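Local structure of DNA alpha-glucosyltransferase (Enterobacteria phage T4, 1XV5) at residues A[200-206]-A[230-236]; A[291-295]-A[307-313]; A[84-89]-A[123-128]. The protein is a glucosyltransferase of the GT-B clan, built on two parallel beta-sheets, and carries uridine-5'-diphosphate in its pocket. All coordinates share one frame. Residue numbers count along the deposited sequence, not the author numbering.

Interactions 1 and 2 share one parallel sheet, in which strands 199-203 and 288-293 are neighbours; 307-313 is a helix start packed against it. Their centres are 11 Å apart, and they meet where Arg201 O lies 2.8 Å from Tyr292 N, a probable hydrogen bond, and where Ile203 CD1 packs 3.6 Å from Thr309 CB. Both touch UDP: interaction 1 brings Arg205 to the terminal phosphate, interaction 2 gives backbone NH groups to the other phosphate and Glu312 to the ribose. Interaction 3 lies in the other, N-terminal domain, where two loops meet beyond the C-terminal end of strand 78-83. Its centre is 28 Å and 27 Å from those of interactions 1 and 2, and the Arg124 side chain is about 12 Å from UDP.

Interaction 1: residues A[200-206]-A[230-236]; sequences NRWIGRT and TVMEGLE. With UDP (uridine-5'-diphosphate), chain C.
Two glycines lie side by side where this pair of parallel strands ends. Gly234 (phi/psi 101/-1) lies against Gly204 (164/-140), with Gly234 CA 3.3 Å from Gly204 O; a CB on Gly234 would fall 2.0 Å from that oxygen. Before them, strands 200-203 and 230-233 run 4.6 Å apart at 17°, pairing Asn200 with Thr230 through Ile203 with Glu233. The parallel ladder is Val231 N to Asn200 O (2.9 Å), Trp202 N to Val231 O (2.8 Å), Glu233 N to Trp202 O (2.8 Å) and Gly204 N to Glu233 O (3.1 Å). On one face, Arg201 (t,t,m) makes a buried salt bridge, NH1 to Glu233 OE2 2.7 Å; on the other, Trp202 CZ3 meets Leu235 CD2 at 3.5 Å. Past the glycines, Thr206 N donates to Glu236 OE2 (2.9 Å), which also pairs with Arg47, and Thr206 OG1 to Glu236 O (2.8 Å). Arg205 (p,t,t) grips UDP, NE to O2B 3.0 Å and NH1 to O1B 2.8 Å: a ligand site at the C-terminal ends of parallel strands, as in Rossmann-like folds. Helix 212-223, which links the strands, packs on Thr230 and Met232; helix 278-286 packs on Arg201, Ile203 and Glu233.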
loop_
_atom_site.group_PDB
_atom_site.type_symbol
_atom_site.label_atom_id
_atom_site.label_comp_id
_atom_site.label_asym_id
_atom_site.label_seq_id
_atom_site.Cartn_x
_atom_site.Cartn_y
_atom_site.Cartn_z
ATOM N N ASN A 200 14.756 -10.420 -11.900
ATOM C CA ASN A 200 13.976 -10.624 -10.690
ATOM C C ASN A 200 13.882 -9.249 -10.050
ATOM O O ASN A 200 14.880 -8.708 -9.580
ATOM C CB ASN A 200 14.691 -11.624 -9.780
ATOM C CG ASN A 200 14.913 -12.962 -10.464
ATOM O OD1 ASN A 200 15.906 -13.165 -11.169
ATOM N ND2 ASN A 200 13.975 -13.874 -10.277
ATOM N N ARG A 201 12.677 -8.690 -10.039
ATOM C CA ARG A 201 12.468 -7.341 -9.531
ATOM C C ARG A 201 11.606 -7.256 -8.277
ATOM O O ARG A 201 10.435 -7.635 -8.276
ATOM C CB ARG A 201 11.864 -6.492 -10.659
ATOM C CG ARG A 201 11.830 -4.978 -10.432
ATOM C CD ARG A 201 11.210 -4.279 -11.648
ATOM N NE ARG A 201 11.919 -4.596 -12.891
ATOM C CZ ARG A 201 12.996 -3.953 -13.339
ATOM N NH1 ARG A 201 13.506 -2.933 -12.659
ATOM N NH2 ARG A 201 13.589 -4.353 -14.458
ATOM N N TRP A 202 12.213 -6.751 -7.209
ATOM C CA TRP A 202 11.557 -6.566 -5.919
ATOM C C TRP A 202 11.136 -5.097 -5.844
ATOM O O TRP A 202 11.878 -4.223 -6.293
ATOM C CB TRP A 202 12.568 -6.860 -4.805
ATOM C CG TRP A 202 12.058 -6.714 -3.399
ATOM C CD1 TRP A 202 11.596 -7.714 -2.584
ATOM C CD2 TRP A 202 11.999 -5.506 -2.624
ATOM N NE1 TRP A 202 11.259 -7.203 -1.349
ATOM C CE2 TRP A 202 11.498 -5.851 -1.348
ATOM C CE3 TRP A 202 12.325 -4.166 -2.884
ATOM C CZ2 TRP A 202 11.313 -4.903 -0.333
ATOM C CZ3 TRP A 202 12.142 -3.223 -1.873
ATOM C CH2 TRP A 202 11.640 -3.597 -0.615
ATOM N N ILE A 203 9.953 -4.824 -5.297
ATOM C CA ILE A 203 9.484 -3.445 -5.141
ATOM C C ILE A 203 8.968 -3.211 -3.723
ATOM O O ILE A 203 8.365 -4.097 -3.113
ATOM C CB ILE A 203 8.352 -3.079 -6.143
ATOM C CG1 ILE A 203 7.234 -4.125 -6.094
ATOM C CG2 ILE A 203 8.927 -2.940 -7.549
ATOM C CD1 ILE A 203 5.972 -3.709 -6.868
ATOM N N GLY A 204 9.217 -2.012 -3.202
ATOM C CA GLY A 204 8.777 -1.666 -1.863
ATOM C C GLY A 204 9.497 -0.424 -1.367
ATOM O O GLY A 204 9.703 0.522 -2.125
ATOM N N ARG A 205 9.865 -0.422 -0.087
ATOM C CA ARG A 205 10.594 0.697 0.508
ATOM C C ARG A 205 11.466 0.167 1.634
ATOM O O ARG A 205 11.361 -1.002 2.001
ATOM C CB ARG A 205 9.640 1.788 1.009
ATOM C CG ARG A 205 8.504 1.322 1.888
ATOM C CD ARG A 205 7.496 2.454 2.058
ATOM N NE ARG A 205 6.341 2.052 2.852
ATOM C CZ ARG A 205 6.348 1.919 4.174
ATOM N NH1 ARG A 205 5.248 1.543 4.806
ATOM N NH2 ARG A 205 7.452 2.172 4.865
ATOM N N THR A 206 12.319 1.021 2.189
ATOM C CA THR A 206 13.244 0.570 3.216
ATOM C C THR A 206 12.700 0.405 4.631
ATOM O O THR A 206 12.993 1.193 5.532
ATOM C CB THR A 206 14.501 1.469 3.243
ATOM O OG1 THR A 206 14.973 1.659 1.900
ATOM C CG2 THR A 206 15.616 0.803 4.054
ATOM N N THR A 230 19.076 -9.347 -10.211
ATOM C CA THR A 230 18.133 -8.836 -9.233
ATOM C C THR A 230 18.150 -7.321 -9.172
ATOM O O THR A 230 19.210 -6.695 -9.128
ATOM C CB THR A 230 18.428 -9.384 -7.822
ATOM O OG1 THR A 230 18.156 -10.790 -7.795
ATOM C CG2 THR A 230 17.563 -8.684 -6.779
ATOM N N VAL A 231 16.952 -6.748 -9.187
ATOM C CA VAL A 231 16.759 -5.312 -9.104
ATOM C C VAL A 231 15.779 -5.098 -7.961
ATOM O O VAL A 231 14.827 -5.865 -7.796
ATOM C CB VAL A 231 16.141 -4.735 -10.399
ATOM C CG1 VAL A 231 15.830 -3.252 -10.209
ATOM C CG2 VAL A 231 17.095 -4.934 -11.567
ATOM N N MET A 232 16.026 -4.068 -7.161
ATOM C CA MET A 232 15.159 -3.752 -6.041
ATOM C C MET A 232 14.846 -2.267 -6.139
ATOM O O MET A 232 15.737 -1.422 -6.051
ATOM C CB MET A 232 15.866 -4.101 -4.728
ATOM C CG MET A 232 16.246 -5.581 -4.653
ATOM S SD MET A 232 17.222 -6.042 -3.208
ATOM C CE MET A 232 16.032 -5.822 -1.961
ATOM N N GLU A 233 13.570 -1.956 -6.336
ATOM C CA GLU A 233 13.141 -0.575 -6.498
ATOM C C GLU A 233 12.410 0.013 -5.303
ATOM O O GLU A 233 11.581 -0.651 -4.686
ATOM C CB GLU A 233 12.229 -0.449 -7.726
ATOM C CG GLU A 233 12.872 -0.804 -9.062
ATOM C CD GLU A 233 11.981 -0.449 -10.247
ATOM O OE1 GLU A 233 11.240 0.545 -10.149
ATOM O OE2 GLU A 233 12.032 -1.150 -11.280
ATOM N N GLY A 234 12.721 1.269 -4.992
ATOM C CA GLY A 234 12.047 1.953 -3.902
ATOM C C GLY A 234 12.767 2.075 -2.571
ATOM O O GLY A 234 12.229 2.669 -1.639
ATOM N N LEU A 235 13.975 1.537 -2.471
ATOM C CA LEU A 235 14.719 1.601 -1.214
ATOM C C LEU A 235 15.388 2.951 -0.984
ATOM O O LEU A 235 16.479 3.210 -1.491
ATOM C CB LEU A 235 15.776 0.493 -1.168
ATOM C CG LEU A 235 15.278 -0.957 -1.164
ATOM C CD1 LEU A 235 16.474 -1.894 -1.103
ATOM C CD2 LEU A 235 14.350 -1.197 0.022
ATOM N N GLU A 236 14.724 3.803 -0.208
ATOM C CA GLU A 236 15.241 5.129 0.096
ATOM C C GLU A 236 16.345 5.042 1.146
ATOM O O GLU A 236 16.393 4.093 1.932
ATOM C CB GLU A 236 14.116 6.031 0.620
ATOM C CG GLU A 236 13.748 5.836 2.108
ATOM C CD GLU A 236 12.883 4.609 2.388
ATOM O OE1 GLU A 236 12.523 4.405 3.565
ATOM O OE2 GLU A 236 12.559 3.851 1.450
HETATM N N1 UDP C . 5.413 3.326 -4.770
HETATM C C2 UDP C . 5.855 4.155 -5.781
HETATM N N3 UDP C . 7.169 4.538 -5.680
HETATM C C4 UDP C . 8.066 4.175 -4.693
HETATM C C5 UDP C . 7.532 3.306 -3.690
HETATM C C6 UDP C . 6.253 2.923 -3.760
HETATM O O2 UDP C . 5.140 4.514 -6.702
HETATM O O4 UDP C . 9.220 4.600 -4.737
HETATM C "C1'" UDP C . 4.010 2.900 -4.808
HETATM C "C2'" UDP C . 3.802 1.391 -4.886
HETATM O "O2'" UDP C . 3.956 0.923 -6.209
HETATM C "C3'" UDP C . 2.381 1.290 -4.347
HETATM C "C4'" UDP C . 2.413 2.303 -3.203
HETATM O "O4'" UDP C . 3.402 3.292 -3.597
HETATM O "O3'" UDP C . 1.462 1.719 -5.352
HETATM C "C5'" UDP C . 2.786 1.730 -1.850
HETATM O "O5'" UDP C . 1.664 1.063 -1.284
HETATM P PA UDP C . 1.771 -0.362 -0.575
HETATM O O1A UDP C . 0.399 -0.686 -0.133
HETATM O O2A UDP C . 2.480 -1.298 -1.487
HETATM O O3A UDP C . 2.738 -0.137 0.726
HETATM P PB UDP C . 2.955 1.150 1.718
HETATM O O1B UDP C . 3.210 0.602 3.075
HETATM O O2B UDP C . 3.962 2.038 1.096
HETATM O O3B UDP C . 1.549 1.889 1.724
HETATM O O HOH W 1 10.266 3.041 4.497
HETATM O O HOH W 2 13.757 3.629 5.892
#

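Interaction 2: residues A[291-295]-A[307-313]; sequences GYQLS and EYTHLEL. With UDP (uridine-5'-diphosphate), chain C.
Strand 291-293 and helix 308-313 run nearly antiparallel, at 160° with axes 8.3 Å apart, and Gln293 (t,m) fills the gap between them. Both amide protons of Gln293 are used: NE2 donates to Thr309 OG1 (2.8 Å) and to Glu307 OE1 (2.9 Å). Its OE1 accepts from Ser295 N (2.9 Å), so the side chain also ties down the backbone two residues on. Glu307 OE1 takes a second bond, from Ser295 OG (2.6 Å), while Glu307 OE2 pairs with Lys210. Glu307 is the N-cap residue, and its own N donates to His310 ND1 (2.8 Å). The His310 ring presents a face to Gln293, whose CG lies 4.0 Å from the ring centroid in a CH-pi contact. Water 3 sits 2.8 Å from Gln293 O, 3.0 Å from Ser295 O and 2.9 Å from His310 NE2.

The first-turn amides serve the ligand: Tyr308 N donates to UDP O1A and Thr309 N to UDP O2A, both 3.0 Å, a helix N-terminus holding a phosphate. One turn on, Glu312 OE1 accepts from UDP O3' (2.7 Å) and Glu312 OE2 from UDP O2' (2.6 Å), fixing the ribose.

At the far end the contact is apolar. Leu313 CD1 lies 3.4 Å from Gly291 C, and a CB on Gly291 would come within 2.8 Å of Leu313 CD2. Leu313 also packs on Ile203, Pro320 and Phe322, so the helix lies over strands 199-203 and 319-323 as well as 288-293; Tyr292 points away from it, to helix 212-223.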
loop_
_atom_site.group_PDB
_atom_site.type_symbol
_atom_site.label_atom_id
_atom_site.label_comp_id
_atom_site.label_asym_id
_atom_site.label_seq_id
_atom_site.Cartn_x
_atom_site.Cartn_y
_atom_site.Cartn_z
ATOM N N GLY A 291 8.450 -10.928 -10.217
ATOM C CA GLY A 291 8.313 -9.791 -9.325
ATOM C C GLY A 291 8.237 -10.305 -7.902
ATOM O O GLY A 291 7.599 -11.326 -7.634
ATOM N N TYR A 292 8.872 -9.587 -6.983
ATOM C CA TYR A 292 8.903 -9.994 -5.589
ATOM C C TYR A 292 8.290 -8.981 -4.640
ATOM O O TYR A 292 8.560 -7.786 -4.723
ATOM C CB TYR A 292 10.347 -10.247 -5.158
ATOM C CG TYR A 292 11.024 -11.376 -5.898
ATOM C CD1 TYR A 292 11.372 -12.554 -5.238
ATOM C CD2 TYR A 292 11.315 -11.268 -7.257
ATOM C CE1 TYR A 292 11.997 -13.604 -5.916
ATOM C CE2 TYR A 292 11.938 -12.311 -7.946
ATOM C CZ TYR A 292 12.275 -13.473 -7.267
ATOM O OH TYR A 292 12.890 -14.507 -7.942
ATOM N N GLN A 293 7.463 -9.481 -3.733
ATOM C CA GLN A 293 6.825 -8.653 -2.719
ATOM C C GLN A 293 6.901 -9.574 -1.518
ATOM O O GLN A 293 6.106 -10.504 -1.380
ATOM C CB GLN A 293 5.376 -8.355 -3.102
ATOM C CG GLN A 293 4.865 -7.039 -2.536
ATOM C CD GLN A 293 4.564 -7.111 -1.052
ATOM O OE1 GLN A 293 5.026 -8.010 -0.352
ATOM N NE2 GLN A 293 3.790 -6.152 -0.564
ATOM N N LEU A 294 7.885 -9.328 -0.660
ATOM C CA LEU A 294 8.113 -10.191 0.484
ATOM C C LEU A 294 7.696 -9.651 1.845
ATOM O O LEU A 294 8.329 -9.957 2.859
ATOM C CB LEU A 294 9.591 -10.593 0.501
ATOM C CG LEU A 294 10.100 -11.177 -0.823
ATOM C CD1 LEU A 294 11.597 -11.454 -0.726
ATOM C CD2 LEU A 294 9.332 -12.456 -1.162
ATOM N N SER A 295 6.626 -8.867 1.878
ATOM C CA SER A 295 6.147 -8.336 3.148
ATOM C C SER A 295 5.796 -9.504 4.064
ATOM O O SER A 295 5.190 -10.492 3.639
ATOM C CB SER A 295 4.933 -7.432 2.935
ATOM O OG SER A 295 5.345 -6.206 2.356
ATOM N N GLU A 307 -1.149 -5.738 -0.180
ATOM C CA GLU A 307 -0.702 -4.362 -0.357
ATOM C C GLU A 307 -0.710 -4.008 -1.835
ATOM O O GLU A 307 -0.833 -4.886 -2.692
ATOM C CB GLU A 307 0.703 -4.202 0.214
ATOM C CG GLU A 307 0.759 -4.476 1.698
ATOM C CD GLU A 307 2.157 -4.373 2.255
ATOM O OE1 GLU A 307 2.926 -5.351 2.134
ATOM O OE2 GLU A 307 2.484 -3.303 2.801
ATOM N N TYR A 308 -0.588 -2.723 -2.141
ATOM C CA TYR A 308 -0.591 -2.312 -3.536
ATOM C C TYR A 308 0.522 -2.950 -4.350
ATOM O O TYR A 308 0.297 -3.343 -5.491
ATOM C CB TYR A 308 -0.544 -0.788 -3.643
ATOM C CG TYR A 308 -1.900 -0.179 -3.379
ATOM C CD1 TYR A 308 -2.142 0.578 -2.236
ATOM C CD2 TYR A 308 -2.970 -0.433 -4.241
ATOM C CE1 TYR A 308 -3.423 1.064 -1.955
ATOM C CE2 TYR A 308 -4.246 0.043 -3.968
ATOM C CZ TYR A 308 -4.467 0.786 -2.827
ATOM O OH TYR A 308 -5.742 1.233 -2.553
ATOM N N THR A 309 1.718 -3.073 -3.779
ATOM C CA THR A 309 2.798 -3.697 -4.530
ATOM C C THR A 309 2.454 -5.150 -4.855
ATOM O O THR A 309 2.904 -5.675 -5.866
ATOM C CB THR A 309 4.152 -3.624 -3.785
ATOM O OG1 THR A 309 3.985 -4.034 -2.425
ATOM C CG2 THR A 309 4.700 -2.196 -3.828
ATOM N N HIS A 310 1.663 -5.800 -4.001
ATOM C CA HIS A 310 1.242 -7.182 -4.268
ATOM C C HIS A 310 0.383 -7.168 -5.536
ATOM O O HIS A 310 0.621 -7.905 -6.493
ATOM C CB HIS A 310 0.350 -7.728 -3.144
ATOM C CG HIS A 310 1.086 -8.182 -1.924
ATOM N ND1 HIS A 310 0.803 -7.690 -0.668
ATOM C CD2 HIS A 310 2.019 -9.149 -1.750
ATOM C CE1 HIS A 310 1.525 -8.340 0.228
ATOM N NE2 HIS A 310 2.271 -9.230 -0.402
ATOM N N LEU A 311 -0.638 -6.321 -5.513
ATOM C CA LEU A 311 -1.571 -6.217 -6.627
ATOM C C LEU A 311 -0.919 -5.793 -7.931
ATOM O O LEU A 311 -1.280 -6.279 -9.002
ATOM C CB LEU A 311 -2.697 -5.245 -6.266
ATOM C CG LEU A 311 -3.419 -5.510 -4.939
ATOM C CD1 LEU A 311 -4.586 -4.539 -4.809
ATOM C CD2 LEU A 311 -3.921 -6.963 -4.878
ATOM N N GLU A 312 0.046 -4.889 -7.843
ATOM C CA GLU A 312 0.725 -4.405 -9.030
ATOM C C GLU A 312 1.476 -5.518 -9.762
ATOM O O GLU A 312 1.528 -5.527 -10.985
ATOM C CB GLU A 312 1.656 -3.249 -8.643
ATOM C CG GLU A 312 0.863 -1.983 -8.307
ATOM C CD GLU A 312 1.662 -0.916 -7.574
ATOM O OE1 GLU A 312 1.186 0.238 -7.545
ATOM O OE2 GLU A 312 2.741 -1.221 -7.019
ATOM N N LEU A 313 2.039 -6.468 -9.023
ATOM C CA LEU A 313 2.759 -7.562 -9.675
ATOM C C LEU A 313 1.833 -8.399 -10.554
ATOM O O LEU A 313 2.137 -8.677 -11.717
ATOM C CB LEU A 313 3.434 -8.466 -8.636
ATOM C CG LEU A 313 4.476 -7.782 -7.750
ATOM C CD1 LEU A 313 5.261 -8.837 -6.982
ATOM C CD2 LEU A 313 5.419 -6.945 -8.611
HETATM N N1 UDP C . 5.413 3.326 -4.770
HETATM C C2 UDP C . 5.855 4.155 -5.781
HETATM N N3 UDP C . 7.169 4.538 -5.680
HETATM C C4 UDP C . 8.066 4.175 -4.693
HETATM C C5 UDP C . 7.532 3.306 -3.690
HETATM C C6 UDP C . 6.253 2.923 -3.760
HETATM O O2 UDP C . 5.140 4.514 -6.702
HETATM O O4 UDP C . 9.220 4.600 -4.737
HETATM C "C1'" UDP C . 4.010 2.900 -4.808
HETATM C "C2'" UDP C . 3.802 1.391 -4.886
HETATM O "O2'" UDP C . 3.956 0.923 -6.209
HETATM C "C3'" UDP C . 2.381 1.290 -4.347
HETATM C "C4'" UDP C . 2.413 2.303 -3.203
HETATM O "O4'" UDP C . 3.402 3.292 -3.597
HETATM O "O3'" UDP C . 1.462 1.719 -5.352
HETATM C "C5'" UDP C . 2.786 1.730 -1.850
HETATM O "O5'" UDP C . 1.664 1.063 -1.284
HETATM P PA UDP C . 1.771 -0.362 -0.575
HETATM O O1A UDP C . 0.399 -0.686 -0.133
HETATM O O2A UDP C . 2.480 -1.298 -1.487
HETATM O O3A UDP C . 2.738 -0.137 0.726
HETATM P PB UDP C . 2.955 1.150 1.718
HETATM O O1B UDP C . 3.210 0.602 3.075
HETATM O O2B UDP C . 3.962 2.038 1.096
HETATM O O3B UDP C . 1.549 1.889 1.724
HETATM O O HOH W 3 4.362 -10.906 0.796
#

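Interaction 3: residues A[84-89]-A[123-128]; sequences VPATSV and RRNLGL
The backbones of loops 84-89 and 123-128 are joined by two hydrogen bonds about a single bridge, Ala86 with Asn125 (CA atoms 4.8 Å apart). Leu126 N donates to Pro85 O (2.9 Å) and Thr87 N to Arg124 O (3.1 Å); the register runs in opposite senses, Pro85 beside Leu126 and Thr87 beside Arg124. Ala86 CA adds a CA-H...O contact to Arg124 O at 3.5 Å. Within 84-89, a type I turn from Ala86 to Val89 closes with Val89 N to Ala86 O (3.3 Å).

Apolar packing centres on Leu126 (m,t), whose CD1 lies 3.6 Å from Thr87 CA and 3.9 Å from Val89 CG2. Val84 CG1 reaches Leu128 CD1 at 4.2 Å. Gly127, with positive phi (76°), is the N-cap of helix 128-134.

This is loop packing at the C-terminal end of strand 78-83: Val84 and Pro85 rest on Tyr97 and Leu126 on Ile94 of helix 91-103, while Leu128 packs on helix 146-155.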
loop_
_atom_site.group_PDB
_atom_site.type_symbol
_atom_site.label_atom_id
_atom_site.label_comp_id
_atom_site.label_asym_id
_atom_site.label_seq_id
_atom_site.Cartn_x
_atom_site.Cartn_y
_atom_site.Cartn_z
ATOM N N VAL A 84 -3.703 11.821 9.002
ATOM C CA VAL A 84 -3.727 12.987 9.881
ATOM C C VAL A 84 -2.315 13.566 9.992
ATOM O O VAL A 84 -1.342 12.912 9.621
ATOM C CB VAL A 84 -4.253 12.614 11.290
ATOM C CG1 VAL A 84 -5.636 11.974 11.175
ATOM C CG2 VAL A 84 -3.278 11.668 11.988
ATOM N N PRO A 85 -2.185 14.801 10.504
ATOM C CA PRO A 85 -0.870 15.438 10.645
ATOM C C PRO A 85 0.170 14.596 11.387
ATOM O O PRO A 85 -0.157 13.876 12.329
ATOM C CB PRO A 85 -1.197 16.732 11.389
ATOM C CG PRO A 85 -2.581 17.052 10.906
ATOM C CD PRO A 85 -3.255 15.702 10.967
ATOM N N ALA A 86 1.424 14.698 10.956
ATOM C CA ALA A 86 2.520 13.963 11.578
ATOM C C ALA A 86 2.987 14.689 12.838
ATOM O O ALA A 86 2.744 15.884 13.001
ATOM C CB ALA A 86 3.678 13.821 10.598
ATOM N N THR A 87 3.665 13.964 13.721
ATOM C CA THR A 87 4.148 14.537 14.974
ATOM C C THR A 87 5.185 15.650 14.810
ATOM O O THR A 87 5.540 16.310 15.785
ATOM C CB THR A 87 4.757 13.449 15.880
ATOM O OG1 THR A 87 5.773 12.743 15.160
ATOM C CG2 THR A 87 3.686 12.469 16.332
ATOM N N SER A 88 5.657 15.869 13.586
ATOM C CA SER A 88 6.671 16.895 13.348
ATOM C C SER A 88 6.147 18.244 12.855
ATOM O O SER A 88 6.929 19.168 12.629
ATOM C CB SER A 88 7.713 16.371 12.356
ATOM O OG SER A 88 7.118 16.060 11.108
ATOM N N VAL A 89 4.836 18.369 12.686
ATOM C CA VAL A 89 4.271 19.627 12.208
ATOM C C VAL A 89 4.254 20.694 13.300
ATOM O O VAL A 89 4.267 20.380 14.489
ATOM C CB VAL A 89 2.830 19.438 11.694
ATOM C CG1 VAL A 89 2.808 18.405 10.578
ATOM C CG2 VAL A 89 1.921 19.021 12.838
ATOM N N ARG A 123 1.472 5.935 16.388
ATOM C CA ARG A 123 1.739 6.993 17.359
ATOM C C ARG A 123 2.464 8.192 16.755
ATOM O O ARG A 123 2.615 9.224 17.410
ATOM C CB ARG A 123 2.528 6.450 18.555
ATOM C CG ARG A 123 1.726 5.498 19.428
ATOM C CD ARG A 123 2.272 5.435 20.848
ATOM N NE ARG A 123 1.440 4.595 21.706
ATOM C CZ ARG A 123 1.670 3.309 21.950
ATOM N NH1 ARG A 123 0.851 2.627 22.739
ATOM N NH2 ARG A 123 2.730 2.709 21.422
ATOM N N ARG A 124 2.914 8.059 15.511
ATOM C CA ARG A 124 3.593 9.158 14.834
ATOM C C ARG A 124 2.540 10.117 14.285
ATOM O O ARG A 124 2.836 10.973 13.453
ATOM C CB ARG A 124 4.453 8.641 13.679
ATOM C CG ARG A 124 5.669 7.837 14.090
ATOM C CD ARG A 124 6.462 7.419 12.858
ATOM N NE ARG A 124 7.683 6.689 13.185
ATOM C CZ ARG A 124 8.675 7.180 13.920
ATOM N NH1 ARG A 124 9.749 6.442 14.164
ATOM N NH2 ARG A 124 8.593 8.407 14.416
ATOM N N ASN A 125 1.309 9.958 14.761
ATOM C CA ASN A 125 0.192 10.792 14.330
ATOM C C ASN A 125 -0.212 11.792 15.402
ATOM O O ASN A 125 0.043 11.587 16.586
ATOM C CB ASN A 125 -1.035 9.929 14.021
ATOM C CG ASN A 125 -0.848 9.059 12.805
ATOM O OD1 ASN A 125 -0.973 7.837 12.878
ATOM N ND2 ASN A 125 -0.562 9.682 11.672
ATOM N N LEU A 126 -0.854 12.871 14.969
ATOM C CA LEU A 126 -1.352 13.896 15.875
ATOM C C LEU A 126 -2.819 14.114 15.533
ATOM O O LEU A 126 -3.177 14.221 14.359
ATOM C CB LEU A 126 -0.586 15.211 15.701
ATOM C CG LEU A 126 0.846 15.291 16.236
ATOM C CD1 LEU A 126 1.421 16.670 15.942
ATOM C CD2 LEU A 126 0.856 15.025 17.731
ATOM N N GLY A 127 -3.666 14.161 16.557
ATOM C CA GLY A 127 -5.082 14.378 16.331
ATOM C C GLY A 127 -5.854 13.174 15.819
ATOM O O GLY A 127 -6.974 13.320 15.330
ATOM N N LEU A 128 -5.275 11.984 15.925
ATOM C CA LEU A 128 -5.966 10.785 15.460
ATOM C C LEU A 128 -7.176 10.487 16.345
ATOM O O LEU A 128 -8.228 10.074 15.855
ATOM C CB LEU A 128 -5.022 9.580 15.463
ATOM C CG LEU A 128 -5.633 8.281 14.923
ATOM C CD1 LEU A 128 -6.170 8.511 13.515
ATOM C CD2 LEU A 128 -4.582 7.183 14.923
#